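Local coordinates for putative uncharacterized protein (Vibrio cholerae, PDB 4G7X), which is the N-terminal domain of what is probably the CTXphi phage minor coat protein pIII, seen bound to another protein and probably serving host-cell recognition during infection, at residues 19-24 / 44-49; 33-38 / 70-75; 54-59 / 63-68; 84-89 / 95-100. All coordinates share one frame; numbering follows the deposited sequence.

Interaction 1: 19-24 / 44-49; sequences TTSHQL and DIEKDD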
loop_
_atom_site.group_PDB
_atom_site.type_symbol
_atom_site.label_atom_id
_atom_site.label_comp_id
_atom_site.label_asym_id
_atom_site.label_seq_id
_atom_site.Cartn_x
_atom_site.Cartn_y
_atom_site.Cartn_z
ATOM N N THR A 19 -8.053 9.972 2.773
ATOM C CA THR A 19 -8.373 8.567 3.022
ATOM C C THR A 19 -7.354 7.651 2.337
ATOM O O THR A 19 -7.553 6.440 2.254
ATOM C CB THR A 19 -9.804 8.214 2.575
ATOM O OG1 THR A 19 -9.917 8.422 1.167
ATOM C CG2 THR A 19 -10.826 9.084 3.305
ATOM N N THR A 20 -6.260 8.247 1.862
ATOM C CA THR A 20 -5.153 7.501 1.260
ATOM C C THR A 20 -4.015 7.287 2.263
ATOM O O THR A 20 -3.563 8.230 2.923
ATOM C CB THR A 20 -4.612 8.208 -0.003
ATOM O OG1 THR A 20 -5.677 8.408 -0.940
ATOM C CG2 THR A 20 -3.513 7.379 -0.676
ATOM N N SER A 21 -3.576 6.035 2.372
ATOM C CA SER A 21 -2.406 5.666 3.156
ATOM C C SER A 21 -1.282 5.251 2.217
ATOM O O SER A 21 -1.520 4.526 1.256
ATOM C CB SER A 21 -2.748 4.493 4.060
ATOM O OG SER A 21 -3.754 4.843 4.993
ATOM N N HIS A 22 -0.062 5.703 2.497
ATOM C CA HIS A 22 1.097 5.352 1.676
ATOM C C HIS A 22 1.949 4.313 2.334
ATOM O O HIS A 22 2.295 4.443 3.506
ATOM C CB HIS A 22 1.935 6.591 1.388
ATOM C CG HIS A 22 1.418 7.405 0.239
ATOM N ND1 HIS A 22 0.385 8.257 0.363
ATOM C CD2 HIS A 22 1.812 7.451 -1.094
ATOM C CE1 HIS A 22 0.133 8.825 -0.831
ATOM N NE2 HIS A 22 1.008 8.335 -1.719
ATOM N N GLN A 23 2.295 3.267 1.593
ATOM C CA GLN A 23 3.271 2.300 2.089
ATOM C C GLN A 23 4.667 2.780 1.734
ATOM O O GLN A 23 4.943 3.103 0.579
ATOM C CB GLN A 23 3.043 0.902 1.514
ATOM C CG GLN A 23 4.197 -0.050 1.811
ATOM C CD GLN A 23 3.819 -1.502 1.637
ATOM O OE1 GLN A 23 2.926 -2.010 2.315
ATOM N NE2 GLN A 23 4.501 -2.182 0.724
ATOM N N LEU A 24 5.540 2.824 2.735
ATOM C CA LEU A 24 6.939 3.173 2.521
ATOM C C LEU A 24 7.825 2.009 2.913
ATOM O O LEU A 24 7.532 1.305 3.885
ATOM C CB LEU A 24 7.314 4.421 3.323
ATOM C CG LEU A 24 6.576 5.713 2.954
ATOM C CD1 LEU A 24 7.042 6.832 3.866
ATOM C CD2 LEU A 24 6.787 6.084 1.496
ATOM N N ASP A 44 3.229 10.737 8.956
ATOM C CA ASP A 44 3.445 10.022 10.212
ATOM C C ASP A 44 2.967 8.575 10.117
ATOM O O ASP A 44 1.970 8.273 9.463
ATOM C CB ASP A 44 2.707 10.710 11.368
ATOM C CG ASP A 44 3.292 12.064 11.736
ATOM O OD1 ASP A 44 4.402 12.410 11.294
ATOM O OD2 ASP A 44 2.620 12.789 12.498
ATOM N N ILE A 45 3.689 7.686 10.788
ATOM C CA ILE A 45 3.306 6.280 10.885
ATOM C C ILE A 45 1.891 6.111 11.454
ATOM O O ILE A 45 1.509 6.784 12.415
ATOM C CB ILE A 45 4.356 5.490 11.713
ATOM C CG1 ILE A 45 4.072 3.978 11.717
ATOM C CG2 ILE A 45 4.454 6.024 13.138
ATOM C CD1 ILE A 45 4.340 3.281 10.396
ATOM N N GLU A 46 1.120 5.215 10.848
ATOM C CA GLU A 46 -0.226 4.917 11.327
ATOM C C GLU A 46 -0.203 3.895 12.444
ATOM O O GLU A 46 0.651 3.008 12.477
ATOM C CB GLU A 46 -1.101 4.405 10.190
ATOM C CG GLU A 46 -1.333 5.447 9.115
ATOM C CD GLU A 46 -2.478 5.076 8.210
ATOM O OE1 GLU A 46 -3.639 5.104 8.674
ATOM O OE2 GLU A 46 -2.217 4.774 7.033
ATOM N N LYS A 47 -1.153 4.036 13.360
ATOM C CA LYS A 47 -1.305 3.122 14.477
ATOM C C LYS A 47 -2.776 2.754 14.573
ATOM O O LYS A 47 -3.634 3.630 14.501
ATOM C CB LYS A 47 -0.836 3.801 15.763
ATOM C CG LYS A 47 -0.738 2.880 16.970
ATOM C CD LYS A 47 -0.049 3.602 18.119
ATOM C CE LYS A 47 0.068 2.722 19.351
ATOM N NZ LYS A 47 -1.179 2.690 20.165
ATOM N N ASP A 48 -3.063 1.461 14.698
ATOM C CA ASP A 48 -4.439 1.011 14.918
ATOM C C ASP A 48 -4.526 0.254 16.247
ATOM O O ASP A 48 -3.607 0.345 17.061
ATOM C CB ASP A 48 -4.965 0.203 13.715
ATOM C CG ASP A 48 -4.229 -1.121 13.500
ATOM O OD1 ASP A 48 -3.480 -1.569 14.390
ATOM O OD2 ASP A 48 -4.416 -1.732 12.425
ATOM N N ASP A 49 -5.608 -0.495 16.457
ATOM C CA ASP A 49 -5.832 -1.198 17.726
ATOM C C ASP A 49 -4.784 -2.266 18.048
ATOM O O ASP A 49 -4.700 -2.732 19.189
ATOM C CB ASP A 49 -7.242 -1.809 17.764
ATOM C CG ASP A 49 -8.336 -0.758 17.920
ATOM O OD1 ASP A 49 -8.021 0.407 18.249
ATOM O OD2 ASP A 49 -9.523 -1.103 17.724
#

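Interaction 2: 33-38 / 70-75; sequences VQSVLF and KPRFTQ. Unlike the reference sequence in segment 70-75: Thr74 (reference Ser).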
loop_
_atom_site.group_PDB
_atom_site.type_symbol
_atom_site.label_atom_id
_atom_site.label_comp_id
_atom_site.label_asym_id
_atom_site.label_seq_id
_atom_site.Cartn_x
_atom_site.Cartn_y
_atom_site.Cartn_z
ATOM N N VAL A 33 9.967 3.786 11.659
ATOM C CA VAL A 33 10.181 5.158 11.225
ATOM C C VAL A 33 8.924 5.982 11.510
ATOM O O VAL A 33 7.829 5.628 11.088
ATOM C CB VAL A 33 10.621 5.206 9.741
ATOM C CG1 VAL A 33 10.782 6.638 9.266
ATOM C CG2 VAL A 33 11.932 4.448 9.556
ATOM N N GLN A 34 9.092 7.055 12.277
ATOM C CA GLN A 34 7.957 7.789 12.848
ATOM C C GLN A 34 7.391 8.858 11.928
ATOM O O GLN A 34 6.176 8.994 11.789
ATOM C CB GLN A 34 8.356 8.410 14.192
ATOM C CG GLN A 34 8.670 7.375 15.267
ATOM C CD GLN A 34 7.446 6.589 15.691
ATOM O OE1 GLN A 34 6.517 7.145 16.274
ATOM N NE2 GLN A 34 7.429 5.300 15.391
ATOM N N SER A 35 8.283 9.619 11.310
ATOM C CA SER A 35 7.896 10.698 10.418
ATOM C C SER A 35 8.814 10.710 9.214
ATOM O O SER A 35 10.025 10.536 9.346
ATOM C CB SER A 35 7.947 12.047 11.137
ATOM O OG SER A 35 7.033 12.107 12.224
ATOM N N VAL A 36 8.224 10.898 8.037
ATOM C CA VAL A 36 8.961 10.887 6.783
ATOM C C VAL A 36 8.502 12.056 5.928
ATOM O O VAL A 36 7.296 12.270 5.755
ATOM C CB VAL A 36 8.740 9.576 5.994
ATOM C CG1 VAL A 36 9.447 9.625 4.644
ATOM C CG2 VAL A 36 9.221 8.373 6.789
ATOM N N LEU A 37 9.464 12.806 5.403
ATOM C CA LEU A 37 9.174 13.807 4.387
ATOM C C LEU A 37 9.157 13.117 3.026
ATOM O O LEU A 37 10.207 12.796 2.458
ATOM C CB LEU A 37 10.188 14.948 4.445
ATOM C CG LEU A 37 9.875 16.187 3.602
ATOM C CD1 LEU A 37 8.562 16.831 4.033
ATOM C CD2 LEU A 37 11.028 17.166 3.736
ATOM N N PHE A 38 7.947 12.860 2.539
ATOM C CA PHE A 38 7.740 12.077 1.330
ATOM C C PHE A 38 7.134 12.958 0.261
ATOM O O PHE A 38 6.004 13.438 0.408
ATOM C CB PHE A 38 6.820 10.880 1.614
ATOM C CG PHE A 38 6.462 10.086 0.385
ATOM C CD1 PHE A 38 5.264 10.321 -0.291
ATOM C CD2 PHE A 38 7.329 9.117 -0.107
ATOM C CE1 PHE A 38 4.939 9.597 -1.430
ATOM C CE2 PHE A 38 7.004 8.387 -1.241
ATOM C CZ PHE A 38 5.810 8.628 -1.903
ATOM N N LYS A 70 0.357 8.414 6.780
ATOM C CA LYS A 70 -0.592 9.444 6.361
ATOM C C LYS A 70 -0.059 10.828 6.726
ATOM O O LYS A 70 0.714 10.956 7.678
ATOM C CB LYS A 70 -1.965 9.205 6.997
ATOM C CG LYS A 70 -2.753 8.088 6.333
ATOM C CD LYS A 70 -4.070 7.820 7.044
ATOM C CE LYS A 70 -5.071 8.930 6.791
ATOM N NZ LYS A 70 -6.460 8.477 7.091
ATOM N N PRO A 71 -0.461 11.870 5.969
ATOM C CA PRO A 71 0.012 13.236 6.259
ATOM C C PRO A 71 -0.367 13.723 7.646
ATOM O O PRO A 71 -1.472 13.433 8.130
ATOM C CB PRO A 71 -0.710 14.092 5.210
ATOM C CG PRO A 71 -1.017 13.157 4.101
ATOM C CD PRO A 71 -1.312 11.839 4.761
ATOM N N ARG A 72 0.545 14.452 8.285
ATOM C CA ARG A 72 0.240 15.092 9.559
ATOM C C ARG A 72 -0.396 16.447 9.278
ATOM O O ARG A 72 -0.432 16.896 8.129
ATOM C CB ARG A 72 1.490 15.232 10.434
ATOM C CG ARG A 72 2.515 16.223 9.912
ATOM C CD ARG A 72 3.490 16.655 11.002
ATOM N NE ARG A 72 4.311 15.546 11.479
ATOM C CZ ARG A 72 5.387 15.688 12.244
ATOM N NH1 ARG A 72 5.784 16.896 12.621
ATOM N NH2 ARG A 72 6.074 14.623 12.627
ATOM N N PHE A 73 -0.906 17.084 10.327
ATOM C CA PHE A 73 -1.543 18.391 10.216
ATOM C C PHE A 73 -0.578 19.492 9.765
ATOM O O PHE A 73 -0.883 20.247 8.848
ATOM C CB PHE A 73 -2.200 18.745 11.555
ATOM C CG PHE A 73 -2.828 20.109 11.597
ATOM C CD1 PHE A 73 -3.989 20.388 10.875
ATOM C CD2 PHE A 73 -2.273 21.113 12.384
ATOM C CE1 PHE A 73 -4.571 21.649 10.927
ATOM C CE2 PHE A 73 -2.855 22.370 12.446
ATOM C CZ PHE A 73 -4.003 22.639 11.718
ATOM N N THR A 74 0.590 19.560 10.396
ATOM C CA THR A 74 1.567 20.603 10.088
ATOM C C THR A 74 2.358 20.263 8.833
ATOM O O THR A 74 2.989 19.209 8.752
ATOM C CB THR A 74 2.538 20.803 11.262
ATOM O OG1 THR A 74 1.797 21.171 12.430
ATOM C CG2 THR A 74 3.564 21.887 10.948
ATOM N N GLN A 75 2.307 21.162 7.855
ATOM C CA GLN A 75 3.040 21.009 6.604
ATOM C C GLN A 75 3.885 22.246 6.320
ATOM O O GLN A 75 3.620 23.325 6.866
ATOM C CB GLN A 75 2.067 20.724 5.453
ATOM C CG GLN A 75 1.266 19.436 5.630
ATOM C CD GLN A 75 2.141 18.191 5.657
ATOM O OE1 GLN A 75 3.228 18.166 5.077
ATOM N NE2 GLN A 75 1.664 17.147 6.325
#

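Interaction 3: 54-59 / 63-68; sequences WSCLSN and DYCKGL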
loop_
_atom_site.group_PDB
_atom_site.type_symbol
_atom_site.label_atom_id
_atom_site.label_comp_id
_atom_site.label_asym_id
_atom_site.label_seq_id
_atom_site.Cartn_x
_atom_site.Cartn_y
_atom_site.Cartn_z
ATOM N N TRP A 54 3.124 -1.709 10.765
ATOM C CA TRP A 54 4.537 -1.825 10.426
ATOM C C TRP A 54 4.946 -3.261 10.536
ATOM O O TRP A 54 4.532 -3.953 11.464
ATOM C CB TRP A 54 5.360 -0.999 11.414
ATOM C CG TRP A 54 6.851 -1.208 11.313
ATOM C CD1 TRP A 54 7.605 -2.242 11.864
ATOM C CD2 TRP A 54 7.817 -0.362 10.607
ATOM N NE1 TRP A 54 8.930 -2.104 11.551
ATOM C CE2 TRP A 54 9.128 -0.992 10.800
ATOM C CE3 TRP A 54 7.731 0.807 9.863
ATOM C CZ2 TRP A 54 10.286 -0.446 10.273
ATOM C CZ3 TRP A 54 8.905 1.345 9.328
ATOM C CH2 TRP A 54 10.150 0.729 9.525
ATOM N N SER A 55 5.782 -3.724 9.609
ATOM C CA SER A 55 6.398 -5.044 9.743
ATOM C C SER A 55 7.715 -5.122 8.987
ATOM O O SER A 55 7.940 -4.360 8.052
ATOM C CB SER A 55 5.440 -6.151 9.284
ATOM O OG SER A 55 5.098 -6.013 7.918
ATOM N N CYS A 56 8.587 -6.030 9.418
ATOM C CA CYS A 56 9.817 -6.330 8.681
ATOM C C CYS A 56 9.749 -7.764 8.154
ATOM O O CYS A 56 9.266 -8.664 8.852
ATOM C CB CYS A 56 11.069 -6.081 9.534
ATOM S SG CYS A 56 11.231 -4.375 10.136
ATOM N N LEU A 57 10.218 -7.953 6.921
ATOM C CA LEU A 57 10.132 -9.234 6.222
ATOM C C LEU A 57 11.482 -9.646 5.645
ATOM O O LEU A 57 12.319 -8.800 5.338
ATOM C CB LEU A 57 9.117 -9.156 5.078
ATOM C CG LEU A 57 7.787 -8.435 5.287
ATOM C CD1 LEU A 57 7.998 -6.930 5.311
ATOM C CD2 LEU A 57 6.815 -8.815 4.183
ATOM N N SER A 58 11.673 -10.954 5.494
ATOM C CA SER A 58 12.849 -11.509 4.830
ATOM C C SER A 58 12.353 -12.603 3.894
ATOM O O SER A 58 12.003 -13.698 4.336
ATOM C CB SER A 58 13.831 -12.068 5.856
ATOM O OG SER A 58 14.999 -12.566 5.225
ATOM N N ASN A 59 12.298 -12.287 2.602
ATOM C CA ASN A 59 11.731 -13.200 1.609
ATOM C C ASN A 59 12.294 -12.979 0.200
ATOM O O ASN A 59 13.383 -12.421 0.042
ATOM C CB ASN A 59 10.192 -13.113 1.618
ATOM C CG ASN A 59 9.674 -11.710 1.341
ATOM O OD1 ASN A 59 10.294 -10.931 0.620
ATOM N ND2 ASN A 59 8.513 -11.393 1.904
ATOM N N ASP A 63 15.372 -8.441 2.179
ATOM C CA ASP A 63 15.184 -8.109 3.588
ATOM C C ASP A 63 14.825 -6.639 3.694
ATOM O O ASP A 63 15.593 -5.770 3.286
ATOM C CB ASP A 63 16.464 -8.388 4.384
ATOM C CG ASP A 63 16.895 -9.845 4.327
ATOM O OD1 ASP A 63 18.003 -10.148 4.819
ATOM O OD2 ASP A 63 16.144 -10.685 3.795
ATOM N N TYR A 64 13.647 -6.359 4.242
ATOM C CA TYR A 64 13.151 -4.992 4.274
ATOM C C TYR A 64 12.085 -4.811 5.337
ATOM O O TYR A 64 11.590 -5.787 5.903
ATOM C CB TYR A 64 12.612 -4.583 2.894
ATOM C CG TYR A 64 11.309 -5.241 2.483
ATOM C CD1 TYR A 64 10.106 -4.535 2.543
ATOM C CD2 TYR A 64 11.278 -6.558 2.005
ATOM C CE1 TYR A 64 8.912 -5.121 2.156
ATOM C CE2 TYR A 64 10.087 -7.155 1.619
ATOM C CZ TYR A 64 8.911 -6.427 1.696
ATOM O OH TYR A 64 7.720 -6.997 1.310
ATOM N N CYS A 65 11.752 -3.552 5.598
ATOM C CA CYS A 65 10.627 -3.203 6.459
ATOM C C CYS A 65 9.651 -2.312 5.700
ATOM O O CYS A 65 10.022 -1.634 4.735
ATOM C CB CYS A 65 11.099 -2.482 7.725
ATOM S SG CYS A 65 12.312 -3.380 8.717
ATOM N N LYS A 66 8.401 -2.321 6.144
ATOM C CA LYS A 66 7.360 -1.508 5.531
ATOM C C LYS A 66 6.455 -0.936 6.604
ATOM O O LYS A 66 6.208 -1.572 7.630
ATOM C CB LYS A 66 6.543 -2.314 4.508
ATOM C CG LYS A 66 5.852 -3.547 5.071
ATOM C CD LYS A 66 5.042 -4.275 4.005
ATOM C CE LYS A 66 4.502 -5.593 4.533
ATOM N NZ LYS A 66 3.619 -6.285 3.549
ATOM N N GLY A 67 5.965 0.269 6.346
ATOM C CA GLY A 67 4.986 0.920 7.213
ATOM C C GLY A 67 3.925 1.630 6.398
ATOM O O GLY A 67 4.142 1.931 5.216
ATOM N N LEU A 68 2.766 1.868 7.018
ATOM C CA LEU A 68 1.704 2.689 6.429
ATOM C C LEU A 68 1.747 4.084 7.024
ATOM O O LEU A 68 1.881 4.237 8.239
ATOM C CB LEU A 68 0.323 2.082 6.677
ATOM C CG LEU A 68 -0.138 0.941 5.773
ATOM C CD1 LEU A 68 -1.625 0.690 5.968
ATOM C CD2 LEU A 68 0.167 1.241 4.313
HETATM O O HOH W 1 7.370 -9.354 0.260
HETATM O O HOH W 2 15.920 -12.211 1.482
#

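Interaction 4: 84-89 / 95-100; sequences CDLSGA and IYPYCP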
loop_
_atom_site.group_PDB
_atom_site.type_symbol
_atom_site.label_atom_id
_atom_site.label_comp_id
_atom_site.label_asym_id
_atom_site.label_seq_id
_atom_site.Cartn_x
_atom_site.Cartn_y
_atom_site.Cartn_z
ATOM N N CYS A 84 16.167 8.659 4.193
ATOM C CA CYS A 84 15.767 7.350 4.704
ATOM C C CYS A 84 16.652 6.270 4.098
ATOM O O CYS A 84 17.004 6.334 2.917
ATOM C CB CYS A 84 14.297 7.058 4.383
ATOM S SG CYS A 84 13.125 8.289 5.003
ATOM N N ASP A 85 17.015 5.285 4.912
ATOM C CA ASP A 85 17.808 4.160 4.437
ATOM C C ASP A 85 16.872 3.052 3.996
ATOM O O ASP A 85 16.063 2.552 4.781
ATOM C CB ASP A 85 18.766 3.667 5.525
ATOM C CG ASP A 85 19.834 2.715 4.989
ATOM O OD1 ASP A 85 20.839 2.490 5.689
ATOM O OD2 ASP A 85 19.676 2.181 3.875
ATOM N N LEU A 86 16.994 2.681 2.727
ATOM C CA LEU A 86 16.151 1.663 2.124
ATOM C C LEU A 86 16.821 0.282 2.118
ATOM O O LEU A 86 16.207 -0.708 1.730
ATOM C CB LEU A 86 15.729 2.110 0.713
ATOM C CG LEU A 86 14.503 3.047 0.588
ATOM C CD1 LEU A 86 14.475 4.208 1.577
ATOM C CD2 LEU A 86 14.381 3.563 -0.838
ATOM N N SER A 87 18.067 0.217 2.593
ATOM C CA SER A 87 18.832 -1.031 2.614
ATOM C C SER A 87 19.209 -1.477 4.035
ATOM O O SER A 87 18.948 -2.624 4.431
ATOM C CB SER A 87 20.082 -0.878 1.739
ATOM O OG SER A 87 20.946 -1.990 1.871
ATOM N N GLY A 88 19.821 -0.568 4.788
ATOM C CA GLY A 88 20.151 -0.785 6.194
ATOM C C GLY A 88 19.208 -0.026 7.112
ATOM O O GLY A 88 18.203 0.525 6.660
ATOM N N ALA A 89 19.540 0.025 8.398
ATOM C CA ALA A 89 18.643 0.615 9.386
ATOM C C ALA A 89 18.478 2.112 9.178
ATOM O O ALA A 89 19.455 2.865 9.182
ATOM C CB ALA A 89 19.139 0.328 10.790
ATOM N N ILE A 95 14.102 11.956 5.209
ATOM C CA ILE A 95 13.557 12.403 3.930
ATOM C C ILE A 95 13.546 11.215 2.974
ATOM O O ILE A 95 14.574 10.562 2.784
ATOM C CB ILE A 95 14.390 13.574 3.354
ATOM C CG1 ILE A 95 14.413 14.744 4.346
ATOM C CG2 ILE A 95 13.854 14.001 1.991
ATOM C CD1 ILE A 95 15.359 15.866 3.966
ATOM N N TYR A 96 12.391 10.912 2.387
ATOM C CA TYR A 96 12.298 9.745 1.505
ATOM C C TYR A 96 12.897 10.012 0.121
ATOM O O TYR A 96 12.698 11.089 -0.441
ATOM C CB TYR A 96 10.859 9.235 1.385
ATOM C CG TYR A 96 10.802 7.737 1.169
ATOM C CD1 TYR A 96 11.010 6.856 2.230
ATOM C CD2 TYR A 96 10.570 7.203 -0.095
ATOM C CE1 TYR A 96 10.979 5.484 2.040
ATOM C CE2 TYR A 96 10.535 5.833 -0.296
ATOM C CZ TYR A 96 10.748 4.979 0.772
ATOM O OH TYR A 96 10.709 3.619 0.568
ATOM N N PRO A 97 13.664 9.040 -0.418
ATOM C CA PRO A 97 14.210 9.176 -1.777
ATOM C C PRO A 97 13.222 8.735 -2.867
ATOM O O PRO A 97 13.478 7.767 -3.589
ATOM C CB PRO A 97 15.451 8.276 -1.748
ATOM C CG PRO A 97 15.165 7.254 -0.702
ATOM C CD PRO A 97 14.212 7.866 0.289
ATOM N N TYR A 98 12.112 9.462 -2.989
ATOM C CA TYR A 98 11.048 9.135 -3.949
ATOM C C TYR A 98 11.319 9.620 -5.382
ATOM O O TYR A 98 11.887 10.699 -5.585
ATOM C CB TYR A 98 9.701 9.675 -3.445
ATOM C CG TYR A 98 8.584 9.645 -4.471
ATOM C CD1 TYR A 98 7.909 8.457 -4.764
ATOM C CD2 TYR A 98 8.209 10.802 -5.154
ATOM C CE1 TYR A 98 6.890 8.427 -5.706
ATOM C CE2 TYR A 98 7.192 10.781 -6.097
ATOM C CZ TYR A 98 6.536 9.593 -6.367
ATOM O OH TYR A 98 5.526 9.574 -7.303
ATOM N N CYS A 99 10.912 8.804 -6.356
ATOM C CA CYS A 99 10.986 9.144 -7.779
ATOM C C CYS A 99 9.827 8.492 -8.532
ATOM O O CYS A 99 9.571 7.298 -8.350
ATOM C CB CYS A 99 12.321 8.693 -8.379
ATOM S SG CYS A 99 12.492 8.996 -10.157
ATOM N N PRO A 100 9.117 9.270 -9.377
ATOM C CA PRO A 100 7.988 8.733 -10.157
ATOM C C PRO A 100 8.353 7.621 -11.148
ATOM O O PRO A 100 9.524 7.457 -11.505
ATOM C CB PRO A 100 7.467 9.960 -10.917
ATOM C CG PRO A 100 7.914 11.128 -10.110
ATOM C CD PRO A 100 9.257 10.727 -9.576
#

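Interaction 1: 19-24 / 44-49
Ser21 and Glu46 mark the closest approach of the two backbones, with 8.5 Å between Ser21 CA and Glu46 CA, so the strands are too far apart to share a ladder and only side chains bridge them. A single hydrogen bond does so: Ser21 OG donates to Glu46 OE2 at 2.6 Å. The hydroxyl comes in on the syn side of the carboxylate, 17° out of its plane. Ser21 CB points toward 44-49, and OG sits beside its own backbone N (chi1 -63°), which brings the hydroxyl up to the acid. Glu46 reaches across with an extended chain beyond CG. Its second oxygen, OE1, forms a salt bridge outside the two segments, with a basic side chain on a chain of another protein, so the carboxylate is held at both oxygens and its rotation is probably restricted. Lys70 packs against both Ser21 and Glu46. Strand 64-71 lies between the two segments, pairing antiparallel with 20-27 along one edge and with 41-48 along the other, while Thr20, Ser21 and His22 also pair with a strand of that other protein, extending the sheet across the interface.

Interaction 2: 33-38 / 70-75
Arg72 presents the edge of its guanidinium to Ser35. The hydroxyl oxygen lies near the plane of that group, with Ser35 OG 2.7 Å from Arg72 NH2, and the serine methylene follows close behind at 3.5 Å from Ser35 CB to the same nitrogen. The serine CB points toward 70-75, and Arg72 CB points back toward 33-38, so the two side chains face each other across a gap of 8.9 Å between Ser35 CA and Arg72 CA. The arginine chain bends at chi3 (65°), which turns its flat end so that NH2, rather than NE, leads into the contact. Two conformers of this residue were modelled, and the account holds for one of them.

A third residue binds both groups. Asp44 OD1 accepts a hydrogen bond from Ser35 OG and makes a salt bridge with Arg72 NH2, so one carboxylate oxygen serves both sides and would be expected to balance the arginine charge. Behind the arginine, Gln75 folds back on its own segment: Gln75 NE2 donates to Arg72 O at 2.8 Å, from a position above the carbonyl plane, while its OE1 accepts from the backbone of Met42. The bond from Gln75 NE2 to Arg72 O closes the loop 72-75 on itself.

Strand 41-48 stands between the partners. It pairs antiparallel with 35-38 on one side and with 64-71 on the other, and 35-38 in turn carries the short parallel strand 93-95.

Interaction 3: 54-59 / 63-68
A beta hairpin of strands 51-59 and 64-71 sets Cys56 beside Cys65, and the two are joined covalently across it. The strands run antiparallel at 153°, and two hydrogen-bonded pairs, Ser55 with Lys66 and Leu57 with Tyr64, alternate with non-hydrogen-bonded ones. Lys66 N donates to Ser55 O, and Leu57 N to Tyr64 O, each at 2.8 Å.

The disulfide spans a non-hydrogen-bonded pair, with Cys56 SG 2.0 Å from Cys65 SG and chi3 at 99°. Next to it, on the same face of the sheet, Trp54 swings its indole across to the neighbouring strand, beside Cys65 and Gly67: Trp54 CZ2 is 3.4 Å from Cys65 CB, Cys65 SG makes an oblique sulfur-aromatic contact, and Lys66 O also meets the ring obliquely. The ring reaches there because CG is anti to the backbone nitrogen (chi1 171°), and Gly67, opposite Trp54, leaves room for it. The same face ends at the turn with Ser58 OG donating to Asp63 OD2 at 2.6 Å, from well above the carboxylate plane.

On the other face of this cross-strand ladder, Leu57 CD1 sits over the Tyr64 ring in a CH-pi contact, 4.0 Å from its centroid. Asn59 OD1 comes to the edge of that ring and also accepts from Asn61 N, while a water accepts from both Asn59 ND2 and Tyr64 OH. Lys66, extended beyond CG, runs past Ser55, its CE 3.5 Å from Ser55 OG, and its NZ donates to the backbone of a chain of another protein.

Interaction 4: 84-89 / 95-100
Tyr96 meets Cys84 and Leu86 in turn along one side of its ring. At the base, Tyr96 CB packs on Val36 of the neighbouring strand. Next comes Tyr96 CD1, which lies 3.8 Å from Cys84 SG; the sulfur approaches the ring obliquely, in a sulfur-aromatic contact, and is itself bonded to Cys94. One atom further out, Tyr96 CE1 touches Leu86 CD1 at 3.8 Å, the leucine crossing the tyrosine at about a right angle. At the tip, Tyr96 OH rests against Leu86 CG, also at 3.8 Å, while its hydrogen-bond partner is Leu25 O in strand 20-27. Pro97 follows in the chain and sets its CD above one face of the same ring; the proline and the leucine meet tip to tip, Pro97 CG lying 3.8 Å from Leu86 CD2.

The backbones are tied at one point, where Cys84 N donates to Ile95 O at 2.9 Å. Beyond it, Asp85 OD2 takes two backbone N-H groups on the same face of its carboxylate: Ser87 N closes an Asx turn and Gly88 N widens it to an Asx motif, holding the loop that carries Leu86. Pro97 is the centre of an inverse gamma turn, closed by a weak bond from Tyr98 N to Tyr96 O.

Carbon and sulfur thus do most of the joining, with the tyrosine hydroxyl satisfied by a carbonyl; these segments, mostly loop, are held by apolar and sulfur contacts, the Cys84-Cys94 disulfide and a few backbone hydrogen bonds, with no salt bridge across the contact.

Overall arrangement
Interactions 1, 2 and 3 all work on one mixed sheet. Strand 64-71 pairs with its neighbour directly in interaction 3, leads into the loop that carries Arg72 in interaction 2, and lies between the partners of interaction 1. Interactions 1 and 2 are partly buried and purely polar, each one pair of side chains reaching across an intervening strand; they meet at Asp44, about 10 Å apart between centres. Interaction 3 is a full ladder, partly buried, with a disulfide. Interaction 4 is a mainly apolar surface contact, touching the sheet chiefly round Tyr96, which packs on Leu24, Val36 and Phe38 and bonds through its backbone to Leu37. Interactions 1 and 3 also face another protein; no other protein chain of the assembly touches 2 or 4.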